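Long-range contacts in pheromone cOB1/lipoprotein, YaeC family (Enterococcus faecalis, PDB 4EF1), which probably binds methionine as the substrate-binding lipoprotein of an ABC-type uptake system, and also serves as precursor of the sex pheromone cOB1: residues E20-L25 and K227-W232; Y89-K94 and D166-A171; K94-I99 and E122-I127; V107-S112 and E155-I160. All blocks are in the same frame, centred on the assembly; numbering follows the deposited sequence. Where two conformers were deposited one is given.

Interaction 1: E20-L25 and K227-W232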
loop_
_atom_site.group_PDB
_atom_site.type_symbol
_atom_site.label_atom_id
_atom_site.label_comp_id
_atom_site.label_asym_id
_atom_site.label_seq_id
_atom_site.Cartn_x
_atom_site.Cartn_y
_atom_site.Cartn_z
ATOM N N GLU A 20 -0.725 -3.698 -17.160
ATOM C CA GLU A 20 -0.469 -3.466 -18.588
ATOM C C GLU A 20 0.660 -4.365 -19.073
ATOM O O GLU A 20 0.563 -4.955 -20.158
ATOM C CB GLU A 20 -0.124 -1.990 -18.898
ATOM C CG GLU A 20 -1.269 -0.984 -18.722
ATOM C CD GLU A 20 -2.464 -1.185 -19.650
ATOM O OE1 GLU A 20 -2.295 -1.675 -20.783
ATOM O OE2 GLU A 20 -3.610 -0.882 -19.208
ATOM N N HIS A 21 1.749 -4.431 -18.305
ATOM C CA HIS A 21 2.918 -5.217 -18.669
ATOM C C HIS A 21 2.632 -6.687 -18.896
ATOM O O HIS A 21 3.216 -7.298 -19.786
ATOM C CB HIS A 21 4.058 -5.005 -17.653
ATOM C CG HIS A 21 5.260 -5.886 -17.897
ATOM N ND1 HIS A 21 6.143 -5.638 -18.871
ATOM C CD2 HIS A 21 5.680 -7.060 -17.281
ATOM C CE1 HIS A 21 7.087 -6.609 -18.887
ATOM N NE2 HIS A 21 6.815 -7.464 -17.915
ATOM N N VAL A 22 1.765 -7.274 -18.088
ATOM C CA VAL A 22 1.458 -8.709 -18.211
ATOM C C VAL A 22 0.330 -9.041 -19.236
ATOM O O VAL A 22 0.045 -10.231 -19.472
ATOM C CB VAL A 22 1.164 -9.351 -16.813
ATOM C CG1 VAL A 22 2.360 -9.158 -15.851
ATOM C CG2 VAL A 22 -0.104 -8.808 -16.191
ATOM N N LYS A 23 -0.318 -8.040 -19.846
ATOM C CA LYS A 23 -1.401 -8.350 -20.834
ATOM C C LYS A 23 -0.994 -9.380 -21.913
ATOM O O LYS A 23 -1.722 -10.315 -22.147
ATOM C CB LYS A 23 -1.955 -7.113 -21.527
ATOM C CG LYS A 23 -2.812 -6.219 -20.657
ATOM C CD LYS A 23 -3.407 -5.107 -21.487
ATOM C CE LYS A 23 -4.254 -4.168 -20.668
ATOM N NZ LYS A 23 -4.724 -3.068 -21.515
ATOM N N PRO A 24 0.174 -9.212 -22.540
ATOM C CA PRO A 24 0.557 -10.229 -23.566
ATOM C C PRO A 24 0.727 -11.656 -22.995
ATOM O O PRO A 24 0.405 -12.629 -23.674
ATOM C CB PRO A 24 1.877 -9.697 -24.129
ATOM C CG PRO A 24 1.941 -8.262 -23.716
ATOM C CD PRO A 24 1.157 -8.131 -22.443
ATOM N N LEU A 25 1.192 -11.767 -21.745
ATOM C CA LEU A 25 1.312 -13.080 -21.069
ATOM C C LEU A 25 -0.056 -13.697 -20.791
ATOM O O LEU A 25 -0.266 -14.885 -21.016
ATOM C CB LEU A 25 2.127 -12.956 -19.763
ATOM C CG LEU A 25 3.625 -12.736 -19.943
ATOM C CD1 LEU A 25 4.248 -12.058 -18.721
ATOM C CD2 LEU A 25 4.251 -14.087 -20.263
ATOM N N LYS A 227 8.617 -15.658 -12.257
ATOM C CA LYS A 227 9.965 -15.129 -12.103
ATOM C C LYS A 227 10.249 -13.966 -13.067
ATOM O O LYS A 227 10.780 -12.959 -12.632
ATOM C CB LYS A 227 11.020 -16.239 -12.295
ATOM C CG LYS A 227 12.483 -15.799 -12.187
ATOM C CD LYS A 227 13.440 -16.892 -12.607
ATOM C CE LYS A 227 14.918 -16.443 -12.516
ATOM N NZ LYS A 227 15.345 -15.995 -11.162
ATOM N N GLU A 228 9.885 -14.121 -14.351
ATOM C CA GLU A 228 10.174 -13.065 -15.359
ATOM C C GLU A 228 9.426 -11.744 -14.987
ATOM O O GLU A 228 9.993 -10.682 -15.111
ATOM C CB GLU A 228 9.836 -13.524 -16.795
ATOM C CG GLU A 228 8.328 -13.600 -17.064
ATOM C CD GLU A 228 7.915 -14.468 -18.239
ATOM O OE1 GLU A 228 8.063 -14.042 -19.403
ATOM O OE2 GLU A 228 7.354 -15.550 -17.985
ATOM N N VAL A 229 8.211 -11.834 -14.452
ATOM C CA VAL A 229 7.451 -10.632 -14.078
ATOM C C VAL A 229 8.026 -10.033 -12.794
ATOM O O VAL A 229 8.230 -8.835 -12.718
ATOM C CB VAL A 229 5.925 -10.913 -13.964
ATOM C CG1 VAL A 229 5.186 -9.702 -13.426
ATOM C CG2 VAL A 229 5.350 -11.410 -15.304
ATOM N N GLN A 230 8.315 -10.860 -11.790
ATOM C CA GLN A 230 8.929 -10.370 -10.546
ATOM C C GLN A 230 10.263 -9.636 -10.802
ATOM O O GLN A 230 10.500 -8.587 -10.230
ATOM C CB GLN A 230 9.125 -11.545 -9.589
ATOM C CG GLN A 230 7.779 -12.119 -9.126
ATOM C CD GLN A 230 7.945 -13.115 -8.008
ATOM O OE1 GLN A 230 8.845 -13.913 -8.025
ATOM N NE2 GLN A 230 7.099 -13.050 -7.044
ATOM N N ASP A 231 11.100 -10.182 -11.675
ATOM C CA ASP A 231 12.387 -9.529 -12.047
ATOM C C ASP A 231 12.137 -8.173 -12.715
ATOM O O ASP A 231 12.838 -7.202 -12.438
ATOM C CB ASP A 231 13.217 -10.428 -12.941
ATOM C CG ASP A 231 13.738 -11.656 -12.215
ATOM O OD1 ASP A 231 13.520 -11.735 -10.999
ATOM O OD2 ASP A 231 14.338 -12.547 -12.845
ATOM N N TRP A 232 11.161 -8.116 -13.612
ATOM C CA TRP A 232 10.810 -6.852 -14.272
ATOM C C TRP A 232 10.385 -5.814 -13.264
ATOM O O TRP A 232 10.874 -4.681 -13.267
ATOM C CB TRP A 232 9.769 -7.119 -15.348
ATOM C CG TRP A 232 9.332 -5.881 -16.043
ATOM C CD1 TRP A 232 9.907 -5.270 -17.164
ATOM C CD2 TRP A 232 8.222 -5.018 -15.657
ATOM N NE1 TRP A 232 9.226 -4.132 -17.492
ATOM C CE2 TRP A 232 8.203 -3.921 -16.626
ATOM C CE3 TRP A 232 7.254 -5.054 -14.649
ATOM C CZ2 TRP A 232 7.243 -2.918 -16.579
ATOM C CZ3 TRP A 232 6.298 -4.012 -14.597
ATOM C CH2 TRP A 232 6.286 -2.988 -15.554
HETATM O O HOH W 1 8.065 -9.840 -17.629
#
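His21 and Trp232 meet as a face-to-face stack between two helices that run nearly antiparallel, the axes of the two short segments at 161° and 11.4 Å apart. Each side chain leaves its helix with CG anti to the backbone N (chi1 near 180° in both), so the two reach toward one another tip to tip. The imidazole lies over the five-membered ring of the indole, centroids 3.6 Å apart and planes only 4° from parallel. His21 CB then falls over the six-membered ring in a CH-pi contact, 3.9 Å from its centroid, so one face of the indole is met over both its rings. At the imidazole edge, in the ring plane, a water lies 2.7 Å from His21 NE2 and donates a weak bond to Glu228 O, tying the histidine to the opposite backbone.

Beside the stack the contact turns apolar. Val22 CG1 meets Val229 CG1 at 3.8 Å, the two side chains crossing at about a right angle, while Leu25 CD1 slides past Val229 CG2 at 3.6 Å. On helix 12-28, Val22 also packs on Leu33 of strand 31-37 and on Val223 and Leu224 of helix 215-225; Trp232 also meets the ring of Trp237, nearly perpendicular to it.

Interaction 2: Y89-K94 and D166-A171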
loop_
_atom_site.group_PDB
_atom_site.type_symbol
_atom_site.label_atom_id
_atom_site.label_comp_id
_atom_site.label_asym_id
_atom_site.label_seq_id
_atom_site.Cartn_x
_atom_site.Cartn_y
_atom_site.Cartn_z
ATOM N N TYR A 89 8.625 11.160 4.672
ATOM C CA TYR A 89 9.282 12.141 3.782
ATOM C C TYR A 89 9.215 13.548 4.373
ATOM O O TYR A 89 8.302 13.878 5.120
ATOM C CB TYR A 89 8.606 12.122 2.418
ATOM C CG TYR A 89 8.591 10.760 1.735
ATOM C CD1 TYR A 89 7.649 9.799 2.063
ATOM C CD2 TYR A 89 9.486 10.473 0.705
ATOM C CE1 TYR A 89 7.629 8.558 1.439
ATOM C CE2 TYR A 89 9.481 9.243 0.062
ATOM C CZ TYR A 89 8.561 8.292 0.415
ATOM O OH TYR A 89 8.550 7.074 -0.219
ATOM N N SER A 90 10.230 14.356 4.078
ATOM C CA SER A 90 10.312 15.761 4.539
ATOM C C SER A 90 11.283 16.502 3.659
ATOM O O SER A 90 12.343 15.993 3.396
ATOM C CB SER A 90 10.840 15.835 5.957
ATOM O OG SER A 90 10.980 17.191 6.428
ATOM N N LYS A 91 10.915 17.699 3.234
ATOM C CA LYS A 91 11.828 18.552 2.543
ATOM C C LYS A 91 12.741 19.295 3.529
ATOM O O LYS A 91 13.858 19.631 3.173
ATOM C CB LYS A 91 11.067 19.557 1.669
ATOM C CG LYS A 91 10.280 18.946 0.539
ATOM C CD LYS A 91 9.660 20.048 -0.299
ATOM C CE LYS A 91 9.093 19.546 -1.604
ATOM N NZ LYS A 91 8.657 20.746 -2.346
ATOM N N LYS A 92 12.282 19.545 4.753
ATOM C CA LYS A 92 13.031 20.387 5.704
ATOM C C LYS A 92 13.998 19.608 6.599
ATOM O O LYS A 92 15.097 20.058 6.838
ATOM C CB LYS A 92 12.075 21.220 6.544
ATOM C CG LYS A 92 12.724 22.393 7.284
ATOM C CD LYS A 92 11.657 23.239 8.018
ATOM C CE LYS A 92 12.285 24.246 8.973
ATOM N NZ LYS A 92 11.339 25.164 9.707
ATOM N N TYR A 93 13.582 18.443 7.075
ATOM C CA TYR A 93 14.394 17.630 7.958
ATOM C C TYR A 93 14.839 16.354 7.246
ATOM O O TYR A 93 14.005 15.588 6.780
ATOM C CB TYR A 93 13.585 17.317 9.218
ATOM C CG TYR A 93 13.140 18.562 9.921
ATOM C CD1 TYR A 93 14.054 19.337 10.609
ATOM C CD2 TYR A 93 11.804 18.981 9.895
ATOM C CE1 TYR A 93 13.654 20.490 11.276
ATOM C CE2 TYR A 93 11.399 20.146 10.549
ATOM C CZ TYR A 93 12.330 20.898 11.220
ATOM O OH TYR A 93 11.989 22.051 11.871
ATOM N N LYS A 94 16.152 16.132 7.174
ATOM C CA LYS A 94 16.709 15.002 6.390
ATOM C C LYS A 94 16.975 13.721 7.187
ATOM O O LYS A 94 17.411 12.701 6.612
ATOM C CB LYS A 94 17.951 15.430 5.608
ATOM C CG LYS A 94 17.727 16.626 4.703
ATOM C CD LYS A 94 16.955 16.295 3.431
ATOM C CE LYS A 94 16.058 17.473 3.048
ATOM N NZ LYS A 94 15.423 17.381 1.695
ATOM N N ASP A 166 4.634 18.257 -0.319
ATOM C CA ASP A 166 5.042 19.315 -1.243
ATOM C C ASP A 166 4.857 20.726 -0.599
ATOM O O ASP A 166 5.713 21.585 -0.761
ATOM C CB ASP A 166 4.374 19.165 -2.623
ATOM C CG ASP A 166 5.180 19.831 -3.736
ATOM O OD1 ASP A 166 6.395 19.547 -3.850
ATOM O OD2 ASP A 166 4.596 20.624 -4.508
ATOM N N ASN A 167 3.766 20.931 0.140
ATOM C CA ASN A 167 3.495 22.193 0.835
ATOM C C ASN A 167 4.286 22.345 2.154
ATOM O O ASN A 167 4.161 23.361 2.823
ATOM C CB ASN A 167 1.982 22.327 1.105
ATOM C CG ASN A 167 1.149 22.414 -0.192
ATOM O OD1 ASN A 167 1.646 22.816 -1.249
ATOM N ND2 ASN A 167 -0.123 22.024 -0.109
ATOM N N GLU A 168 5.083 21.335 2.525
ATOM C CA GLU A 168 5.913 21.351 3.718
ATOM C C GLU A 168 5.099 21.549 4.999
ATOM O O GLU A 168 5.447 22.351 5.842
ATOM C CB GLU A 168 7.036 22.359 3.569
ATOM C CG GLU A 168 7.902 22.051 2.337
ATOM C CD GLU A 168 9.231 22.773 2.345
ATOM O OE1 GLU A 168 10.040 22.497 3.259
ATOM O OE2 GLU A 168 9.490 23.579 1.430
ATOM N N GLU A 169 3.983 20.833 5.085
ATOM C CA GLU A 169 3.133 20.804 6.284
ATOM C C GLU A 169 3.623 19.714 7.212
ATOM O O GLU A 169 3.765 18.582 6.813
ATOM C CB GLU A 169 1.665 20.554 5.949
ATOM C CG GLU A 169 0.981 21.729 5.269
ATOM C CD GLU A 169 -0.500 21.826 5.607
ATOM O OE1 GLU A 169 -0.891 21.535 6.773
ATOM O OE2 GLU A 169 -1.280 22.202 4.695
ATOM N N GLY A 170 3.897 20.076 8.456
ATOM C CA GLY A 170 4.465 19.149 9.432
ATOM C C GLY A 170 5.947 18.908 9.237
ATOM O O GLY A 170 6.521 19.285 8.190
ATOM N N ALA A 171 6.568 18.258 10.220
ATOM C CA ALA A 171 8.015 17.944 10.136
ATOM C C ALA A 171 8.288 16.774 9.166
ATOM O O ALA A 171 9.373 16.714 8.537
ATOM C CB ALA A 171 8.603 17.631 11.506
#
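A Schellman motif closes the helix 161-166 region at Glu168, and an ST motif shapes the turn after strand 87-89; this contact joins the two loops at one end of the five-stranded sheet. Ser90 is the pivot. With OG anti to its own backbone N (chi1 178°), its hydroxyl donates to Ala171 O at 2.7 Å, arriving above the carbonyl plane. Ser90 OG in turn accepts an almost straight bond from Tyr93 N, 3.0 Å away with 171° at the hydrogen, and a weak, bent one from Lys92 N. One buried hydroxyl therefore both shapes its own turn and grips the opposite backbone.

Ala171 also meets Tyr93: its carbonyl oxygen sits at the ring edge, near the ring plane, and its CB lies 3.8 Å from Tyr93 CD2. On the outer flank Lys91 stretches out fully beyond CG to bring NZ within 3.0 Å of Asp166 OD1, a salt bridge in which the amine comes from above the carboxylate plane, with a weak second bond to Asp166 O in the last turn of the helix. Glu168, at positive phi (59°), crosses the lysine chain at about a right angle, its OE1 3.5 Å from Lys91 CB. Backbone bonds from Tyr89 to Val173 and from Ala171 to Thr104 lead directly into the sheet: a Schellman C-cap ends helix 161-166 before strand 172-175, and an ST motif follows neighbouring strand 87-89.

Interaction 3: K94-I99 and E122-I127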
loop_
_atom_site.group_PDB
_atom_site.type_symbol
_atom_site.label_atom_id
_atom_site.label_comp_id
_atom_site.label_asym_id
_atom_site.label_seq_id
_atom_site.Cartn_x
_atom_site.Cartn_y
_atom_site.Cartn_z
ATOM N N LYS A 94 16.152 16.132 7.174
ATOM C CA LYS A 94 16.709 15.002 6.390
ATOM C C LYS A 94 16.975 13.721 7.187
ATOM O O LYS A 94 17.411 12.701 6.612
ATOM C CB LYS A 94 17.951 15.430 5.608
ATOM C CG LYS A 94 17.727 16.626 4.703
ATOM C CD LYS A 94 16.955 16.295 3.431
ATOM C CE LYS A 94 16.058 17.473 3.048
ATOM N NZ LYS A 94 15.423 17.381 1.695
ATOM N N SER A 95 16.745 13.782 8.496
ATOM C CA SER A 95 16.813 12.604 9.365
ATOM C C SER A 95 15.818 12.771 10.473
ATOM O O SER A 95 15.546 13.907 10.901
ATOM C CB SER A 95 18.184 12.421 10.036
ATOM O OG SER A 95 18.055 11.634 11.238
ATOM N N LEU A 96 15.320 11.651 10.969
ATOM C CA LEU A 96 14.386 11.680 12.102
ATOM C C LEU A 96 15.013 12.348 13.318
ATOM O O LEU A 96 14.343 13.094 14.007
ATOM C CB LEU A 96 13.888 10.278 12.471
ATOM C CG LEU A 96 12.865 9.612 11.543
ATOM C CD1 LEU A 96 12.535 8.166 11.849
ATOM C CD2 LEU A 96 11.587 10.393 11.481
ATOM N N GLN A 97 16.317 12.129 13.551
ATOM C CA GLN A 97 16.997 12.670 14.749
ATOM C C GLN A 97 17.060 14.208 14.795
ATOM O O GLN A 97 17.111 14.802 15.890
ATOM C CB GLN A 97 18.410 12.077 14.922
ATOM C CG GLN A 97 18.482 10.560 15.029
ATOM C CD GLN A 97 17.616 9.968 16.158
ATOM O OE1 GLN A 97 17.575 10.492 17.275
ATOM N NE2 GLN A 97 16.940 8.849 15.861
ATOM N N GLU A 98 17.022 14.832 13.620
ATOM C CA GLU A 98 16.984 16.299 13.455
ATOM C C GLU A 98 15.642 16.925 13.779
ATOM O O GLU A 98 15.579 18.115 13.994
ATOM C CB GLU A 98 17.294 16.709 11.996
ATOM C CG GLU A 98 18.752 16.630 11.578
ATOM C CD GLU A 98 18.941 16.838 10.076
ATOM O OE1 GLU A 98 17.948 17.065 9.347
ATOM O OE2 GLU A 98 20.096 16.788 9.617
ATOM N N ILE A 99 14.566 16.142 13.773
ATOM C CA ILE A 99 13.209 16.661 14.044
ATOM C C ILE A 99 13.097 17.305 15.450
ATOM O O ILE A 99 13.474 16.683 16.458
ATOM C CB ILE A 99 12.134 15.542 13.817
ATOM C CG1 ILE A 99 11.999 15.237 12.325
ATOM C CG2 ILE A 99 10.781 15.892 14.359
ATOM C CD1 ILE A 99 11.159 14.021 11.993
ATOM N N GLU A 122 9.581 3.453 16.262
ATOM C CA GLU A 122 10.171 2.476 17.189
ATOM C C GLU A 122 11.555 1.985 16.711
ATOM O O GLU A 122 12.516 1.968 17.495
ATOM C CB GLU A 122 9.219 1.267 17.413
ATOM C CG GLU A 122 9.724 0.256 18.431
ATOM C CD GLU A 122 8.627 -0.562 19.105
ATOM O OE1 GLU A 122 7.772 -1.093 18.406
ATOM O OE2 GLU A 122 8.664 -0.740 20.332
ATOM N N ASP A 123 11.668 1.598 15.435
ATOM C CA ASP A 123 12.965 1.153 14.878
ATOM C C ASP A 123 14.022 2.237 15.031
ATOM O O ASP A 123 15.167 1.936 15.350
ATOM C CB ASP A 123 12.876 0.801 13.391
ATOM C CG ASP A 123 11.993 -0.388 13.105
ATOM O OD1 ASP A 123 11.698 -1.186 14.019
ATOM O OD2 ASP A 123 11.604 -0.492 11.921
ATOM N N ALA A 124 13.618 3.496 14.853
ATOM C CA ALA A 124 14.505 4.653 15.034
ATOM C C ALA A 124 14.817 4.978 16.502
ATOM O O ALA A 124 15.592 5.888 16.777
ATOM C CB ALA A 124 13.891 5.899 14.396
ATOM N N GLY A 125 14.154 4.312 17.440
ATOM C CA GLY A 125 14.395 4.545 18.847
ATOM C C GLY A 125 13.715 5.780 19.413
ATOM O O GLY A 125 14.038 6.192 20.524
ATOM N N LEU A 126 12.734 6.328 18.699
ATOM C CA LEU A 126 12.006 7.577 19.144
ATOM C C LEU A 126 10.745 7.323 19.939
ATOM O O LEU A 126 10.309 8.203 20.654
ATOM C CB LEU A 126 11.638 8.443 17.954
ATOM C CG LEU A 126 12.859 9.021 17.198
ATOM C CD1 LEU A 126 12.378 9.785 15.983
ATOM C CD2 LEU A 126 13.674 9.890 18.161
ATOM N N ILE A 127 10.128 6.160 19.767
ATOM C CA ILE A 127 8.975 5.785 20.580
ATOM C C ILE A 127 9.022 4.309 21.007
ATOM O O ILE A 127 9.714 3.501 20.410
ATOM C CB ILE A 127 7.616 6.007 19.864
ATOM C CG1 ILE A 127 7.426 5.036 18.677
ATOM C CG2 ILE A 127 7.361 7.505 19.523
ATOM C CD1 ILE A 127 6.035 4.993 18.083
#
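Leu96 points toward the opposing turn and divides its surface between two partners. Its CG stands anti to the carbonyl carbon (chi1 -74°), which carries CD1 to 3.7 Å from Ala124 CB, while CB, nearer the backbone, touches Leu126 CD1 at 3.9 Å. Leu126 faces back with the same first torsion and spreads its two methyl branches: CD1 takes the leucine, and CD2 lies beside the amide of Gln97, 4.0 Å from Gln97 OE1.

That glutamine is folded rather than extended. A bend at chi2 (-56°) brings the amide back across Leu126, whose chain it crosses obliquely, and sets NE2 3.4 Å from Ala124 O; the bond is weak and strongly bent. Its acceptor belongs to a Schellman motif, in which Gly125 takes positive phi (80°) as the chain leaves helix 114-123, and Gly125 N bonds to Glu122 O. The facing residues 96-98 have helical backbone angles without the regular helical bonds, and an ST turn introduces them, Ser95 OG accepting from Gln97 N at 2.9 Å. Lys94 N also bonds to Glu98 OE1, spanning the same few residues.

Leu121 of helix 114-123 touches both Leu96 and Leu126, and Ile192 packs on Leu96 from a loop. Lys148 NZ bonds to the carbonyls of Gln97 and Ile99, and Leu126 packs on Lys148 as well.

Interaction 4: V107-S112 and E155-I160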
loop_
_atom_site.group_PDB
_atom_site.type_symbol
_atom_site.label_atom_id
_atom_site.label_comp_id
_atom_site.label_asym_id
_atom_site.label_seq_id
_atom_site.Cartn_x
_atom_site.Cartn_y
_atom_site.Cartn_z
ATOM N N VAL A 107 0.164 11.677 8.979
ATOM C CA VAL A 107 -0.135 10.351 8.434
ATOM C C VAL A 107 -1.569 10.404 7.907
ATOM O O VAL A 107 -2.354 11.287 8.306
ATOM C CB VAL A 107 0.057 9.220 9.473
ATOM C CG1 VAL A 107 1.487 9.210 10.007
ATOM C CG2 VAL A 107 -0.973 9.312 10.592
ATOM N N SER A 108 -1.925 9.517 6.971
ATOM C CA SER A 108 -3.306 9.518 6.456
ATOM C C SER A 108 -4.321 9.065 7.532
ATOM O O SER A 108 -3.940 8.591 8.597
ATOM C CB SER A 108 -3.463 8.629 5.219
ATOM O OG SER A 108 -3.659 7.294 5.596
ATOM N N SER A 109 -5.603 9.214 7.230
ATOM C CA SER A 109 -6.698 8.740 8.083
ATOM C C SER A 109 -6.925 7.219 8.029
ATOM O O SER A 109 -7.814 6.714 8.722
ATOM C CB SER A 109 -7.994 9.438 7.653
ATOM O OG SER A 109 -8.188 9.217 6.256
ATOM N N SER A 110 -6.145 6.499 7.227
ATOM C CA SER A 110 -6.304 5.069 7.062
ATOM C C SER A 110 -5.649 4.374 8.253
ATOM O O SER A 110 -4.430 4.257 8.321
ATOM C CB SER A 110 -5.723 4.576 5.729
ATOM O OG SER A 110 -5.918 3.169 5.542
ATOM N N VAL A 111 -6.500 3.899 9.184
ATOM C CA VAL A 111 -6.041 3.386 10.477
ATOM C C VAL A 111 -5.140 2.167 10.362
ATOM O O VAL A 111 -4.220 1.968 11.185
ATOM C CB VAL A 111 -7.238 3.120 11.466
ATOM C CG1 VAL A 111 -8.112 4.362 11.670
ATOM C CG2 VAL A 111 -8.094 2.015 10.975
ATOM N N SER A 112 -5.360 1.357 9.326
ATOM C CA SER A 112 -4.536 0.178 9.144
ATOM C C SER A 112 -3.059 0.479 8.780
ATOM O O SER A 112 -2.236 -0.421 8.876
ATOM C CB SER A 112 -5.172 -0.829 8.191
ATOM O OG SER A 112 -5.245 -0.367 6.869
ATOM N N GLU A 155 -5.658 13.245 9.945
ATOM C CA GLU A 155 -6.942 13.723 9.401
ATOM C C GLU A 155 -7.083 13.583 7.876
ATOM O O GLU A 155 -8.177 13.455 7.397
ATOM C CB GLU A 155 -7.109 15.197 9.750
ATOM C CG GLU A 155 -7.040 15.501 11.222
ATOM C CD GLU A 155 -8.169 14.842 11.976
ATOM O OE1 GLU A 155 -9.337 15.188 11.704
ATOM O OE2 GLU A 155 -7.898 13.999 12.842
ATOM N N SER A 156 -5.983 13.629 7.129
ATOM C CA SER A 156 -6.041 13.701 5.681
ATOM C C SER A 156 -6.133 12.370 4.926
ATOM O O SER A 156 -5.630 11.344 5.362
ATOM C CB SER A 156 -4.829 14.507 5.170
ATOM O OG SER A 156 -4.968 15.856 5.580
ATOM N N ASP A 157 -6.766 12.418 3.760
ATOM C CA ASP A 157 -6.911 11.250 2.900
ATOM C C ASP A 157 -5.565 10.807 2.364
ATOM O O ASP A 157 -4.703 11.632 2.115
ATOM C CB ASP A 157 -7.820 11.530 1.678
ATOM C CG ASP A 157 -9.269 11.841 2.055
ATOM O OD1 ASP A 157 -9.722 11.537 3.180
ATOM O OD2 ASP A 157 -9.955 12.423 1.184
ATOM N N PRO A 158 -5.378 9.485 2.173
ATOM C CA PRO A 158 -4.180 8.983 1.584
ATOM C C PRO A 158 -3.749 9.633 0.250
ATOM O O PRO A 158 -2.546 9.829 0.022
ATOM C CB PRO A 158 -4.516 7.503 1.351
ATOM C CG PRO A 158 -5.441 7.157 2.448
ATOM C CD PRO A 158 -6.264 8.390 2.649
ATOM N N ALA A 159 -4.710 9.958 -0.609
ATOM C CA ALA A 159 -4.412 10.620 -1.898
ATOM C C ALA A 159 -3.847 12.048 -1.754
ATOM O O ALA A 159 -3.332 12.594 -2.714
ATOM C CB ALA A 159 -5.659 10.640 -2.770
ATOM N N ILE A 160 -3.935 12.680 -0.583
ATOM C CA ILE A 160 -3.408 14.056 -0.488
ATOM C C ILE A 160 -2.075 14.156 0.284
ATOM O O ILE A 160 -1.533 15.246 0.425
ATOM C CB ILE A 160 -4.438 15.096 0.037
ATOM C CG1 ILE A 160 -4.519 15.108 1.573
ATOM C CG2 ILE A 160 -5.802 14.953 -0.660
ATOM C CD1 ILE A 160 -4.815 16.468 2.158
HETATM O O HOH W 2 -3.022 13.864 7.867
HETATM O O HOH W 3 -9.441 11.685 5.724
#
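Two strand ends of the five-stranded sheet part company here, in a mainly backbone contact between strand 104-108 and edge strand 151-156, near the ligand pocket. A direct hydrogen bond spans it: Ser109 N donates to Ser156 O at 2.8 Å, approaching above the carbonyl plane with an N-H...O angle of 144°. The same oxygen receives a CA-H contact from Ser108.

Two waters add further bridges. One molecule donates to Val107 O and accepts from Ser156 N. A second accepts from Ser109 OG at 2.8 Å and donates to both Glu155 O and Asp157 OD1, so the serine hydroxyl reaches the aspartate through it. In Ser108 OG occupies the crowded position between backbone N and carbonyl carbon (chi1 84°). This turns OG back to accept from Ser110 N, 3.1 Å away, forming an ST turn, and sets the same OG 3.6 Å from Pro158 CG.

Met161 of helix 161-166 packs against Ser108 and Ser156, and Trp114 of helix 114-123 bonds to Ser108 O. Pro158 touches the pocket residues Tyr41 and Asn176, while the side chain of Ser110, about 5 Å from the bound selenomethionine, rests on Phe63 of helix 61-71.

Overall arrangement
Interaction 1 stands apart: its centre is about 31 to 37 Å from the others, and it pairs helices near the two chain ends, beside the six-stranded sheet. The other three form from the chain between its segments, around the five-stranded sheet, as in the two-lobed periplasmic-binding-protein fold, whose first lobe takes in the C-terminal part of the chain. Interaction 3 lies within the chain between the segments of interaction 2; they share Lys94, touch through Ala171 and Ile99, and have centres about 14 Å apart. Interactions 3 and 4 alternate along the chain. Interaction 4, about 17 Å from interaction 2 between centres, lies where strands 104-108 and 151-156 end by the ligand; interactions 2 and 3 lie farther out.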